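Local coordinates for diaminobutyrate-pyruvate transaminase and L-2,4-diaminobutyrate decarboxylase (Vibrio parahaemolyticus, PDB 2QMA), which probably decarboxylates L-2,4-diaminobutyrate with pyridoxal phosphate through this C-terminal decarboxylase domain, part of a longer protein that is probably also a transaminase, at residues Ser211-Thr214 / Val215-Ala219. Sequence-based numbering, arbitrary orientation. Where two conformers were deposited one is given.
Sequences SHFT and VQKSA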
ATOM      1  N   SER A 211      -7.523 -21.899  -5.662  1.00 24.49           N
ATOM      2  CA  SER A 211      -6.462 -20.929  -5.383  1.00 25.95           C
ATOM      3  C   SER A 211      -7.102 -19.545  -5.447  1.00 26.87           C
ATOM      4  O   SER A 211      -8.171 -19.397  -6.042  1.00 26.94           O
ATOM      5  CB  SER A 211      -5.319 -21.008  -6.413  1.00 25.74           C
ATOM      6  OG  SER A 211      -4.564 -22.200  -6.311  1.00 26.73           O
ATOM      7  N   HIS A 212      -6.454 -18.546  -4.839  1.00 27.86           N
ATOM      8  CA  HIS A 212      -6.957 -17.163  -4.898  1.00 28.36           C
ATOM      9  C   HIS A 212      -6.894 -16.585  -6.321  1.00 28.00           C
ATOM     10  O   HIS A 212      -5.947 -16.835  -7.052  1.00 26.86           O
ATOM     11  CB  HIS A 212      -6.254 -16.254  -3.880  1.00 28.93           C
ATOM     12  CG  HIS A 212      -7.026 -15.006  -3.588  1.00 30.25           C
ATOM     13  ND1 HIS A 212      -6.689 -13.782  -4.122  1.00 32.09           N
ATOM     14  CD2 HIS A 212      -8.155 -14.806  -2.863  1.00 31.26           C
ATOM     15  CE1 HIS A 212      -7.558 -12.871  -3.711  1.00 31.91           C
ATOM     16  NE2 HIS A 212      -8.466 -13.470  -2.959  1.00 31.65           N
ATOM     17  N   PHE A 213      -7.932 -15.841  -6.708  1.00 28.10           N
ATOM     18  CA  PHE A 213      -8.035 -15.387  -8.096  0.60 28.23           C
ATOM     19  C   PHE A 213      -6.972 -14.351  -8.438  1.00 27.95           C
ATOM     20  O   PHE A 213      -6.852 -13.957  -9.591  1.00 27.73           O
ATOM     21  CB  PHE A 213      -9.447 -14.876  -8.446  0.60 28.98           C
ATOM     22  CG  PHE A 213      -9.742 -14.899  -9.934  0.60 30.54           C
ATOM     23  CD1 PHE A 213     -10.300 -16.032 -10.529  0.60 31.85           C
ATOM     24  CD2 PHE A 213      -9.425 -13.799 -10.747  0.60 31.18           C
ATOM     25  CE1 PHE A 213     -10.557 -16.062 -11.901  0.60 32.01           C
ATOM     26  CE2 PHE A 213      -9.678 -13.820 -12.117  0.60 30.89           C
ATOM     27  CZ  PHE A 213     -10.245 -14.952 -12.698  0.60 31.04           C
ATOM     28  N   THR A 214      -6.174 -13.935  -7.446  1.00 26.92           N
ATOM     29  CA  THR A 214      -5.016 -13.103  -7.759  1.00 26.28           C
ATOM     30  C   THR A 214      -3.960 -13.903  -8.556  1.00 25.51           C
ATOM     31  O   THR A 214      -2.981 -13.310  -9.019  1.00 26.92           O
ATOM     32  CB  THR A 214      -4.353 -12.388  -6.530  1.00 26.49           C
ATOM     33  OG1 THR A 214      -4.069 -13.334  -5.486  1.00 24.55           O
ATOM     34  CG2 THR A 214      -5.257 -11.257  -5.986  1.00 27.71           C
ATOM     35  N   VAL A 215      -4.139 -15.216  -8.725  1.00 23.86           N
ATOM     36  CA  VAL A 215      -3.244 -15.972  -9.661  1.00 21.51           C
ATOM     37  C   VAL A 215      -3.561 -15.595 -11.113  1.00 19.90           C
ATOM     38  O   VAL A 215      -2.679 -15.228 -11.866  1.00 18.47           O
ATOM     39  CB  VAL A 215      -3.235 -17.546  -9.480  1.00 22.45           C
ATOM     40  CG1 VAL A 215      -2.305 -18.225 -10.508  1.00 18.90           C
ATOM     41  CG2 VAL A 215      -2.807 -17.949  -8.072  1.00 21.32           C
ATOM     42  N   GLN A 216      -4.828 -15.725 -11.503  1.00 19.04           N
ATOM     43  CA  GLN A 216      -5.281 -15.293 -12.819  1.00 18.41           C
ATOM     44  C   GLN A 216      -4.999 -13.782 -12.990  1.00 17.36           C
ATOM     45  O   GLN A 216      -4.490 -13.357 -14.017  1.00 15.41           O
ATOM     46  CB  GLN A 216      -6.778 -15.562 -12.941  1.00 19.34           C
ATOM     47  CG  GLN A 216      -7.102 -17.036 -13.039  1.00 21.59           C
ATOM     48  CD  GLN A 216      -7.144 -17.838 -11.703  1.00 20.11           C
ATOM     49  OE1 GLN A 216      -6.652 -17.430 -10.642  1.00 21.14           O
ATOM     50  NE2 GLN A 216      -7.752 -19.004 -11.783  1.00 24.78           N
ATOM     51  N   LYS A 217      -5.307 -12.987 -11.958  1.00 16.05           N
ATOM     52  CA  LYS A 217      -5.166 -11.517 -12.074  1.00 16.02           C
ATOM     53  C   LYS A 217      -3.678 -11.184 -12.194  1.00 15.29           C
ATOM     54  O   LYS A 217      -3.296 -10.294 -12.949  1.00 16.00           O
ATOM     55  CB  LYS A 217      -5.767 -10.786 -10.869  1.00 16.57           C
ATOM     56  CG  LYS A 217      -7.272 -10.945 -10.748  1.00 18.05           C
ATOM     57  CD  LYS A 217      -7.830 -10.097  -9.617  1.00 24.83           C
ATOM     58  CE  LYS A 217      -8.701  -8.975 -10.152  1.00 26.82           C
ATOM     59  NZ  LYS A 217      -9.577  -8.397  -9.058  1.00 30.43           N
ATOM     60  N   SER A 218      -2.852 -11.938 -11.479  1.00 13.89           N
ATOM     61  CA  SER A 218      -1.401 -11.757 -11.538  1.00 14.57           C
ATOM     62  C   SER A 218      -0.921 -12.061 -12.945  1.00 13.00           C
ATOM     63  O   SER A 218      -0.162 -11.298 -13.527  1.00 13.09           O
ATOM     64  CB  SER A 218      -0.706 -12.674 -10.521  1.00 15.68           C
ATOM     65  OG  SER A 218      -0.836 -12.077  -9.240  1.00 17.55           O
ATOM     66  N   ALA A 219      -1.402 -13.167 -13.511  1.00 12.07           N
ATOM     67  CA  ALA A 219      -1.007 -13.532 -14.870  1.00 11.40           C
ATOM     68  C   ALA A 219      -1.394 -12.454 -15.893  1.00  9.81           C
ATOM     69  O   ALA A 219      -0.616 -12.139 -16.811  1.00 10.49           O
ATOM     70  CB  ALA A 219      -1.575 -14.933 -15.261  1.00  9.90           C
TER
HETATM   71  O   HOH W   1      -7.801 -20.616  -8.819  1.00 46.99           O
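Phe213 and Gln216 meet face to face at the N-terminal end of helix 214-221, a worked example of how a loop enters a helix in the fold type I pyridoxal-phosphate enzymes. The loop leaves strand 203-208 of the large mixed sheet, and Phe213 lies just ahead of the first helical turn. In the conformer described, one of two deposited for Phe213, the Gln216 amide stacks on the ring with the two planes 6° apart. Its aliphatic root covers the same face: Gln216 CB sits 3.6 Å from the Phe213 ring centroid, a CH-pi contact displaced toward the rim. A bend at chi2 (81°) folds the glutamine chain back along the ring, bringing Gln216 CD to 3.8 Å from Phe213 CD1. Lys217 also crosses the ring at about a right angle but meets its edge: Lys217 CG lies near the ring plane, 3.6 Å from Phe213 CD2.

Backbone bonds tie the turn together. Val215 N donates to His212 O at 2.9 Å, nearly straight at 167°, and Lys217 N reaches Phe213 O at 3.0 Å. Val215 packs on Ile205 and Cys207 of strand 203-208, while Ser218 meets helix 167-187.

The His212 side chain lies about 6 Å from that of Lys325, the predicted cofactor lysine, a position consistent with the histidine that stacks on the cofactor ring in related decarboxylases. Thr214 probably steadies the imidazole from the second shell: its OG1, also bonded to Asn171 ND2, shares a hydrogen bond of 3.0 Å with His212 ND1.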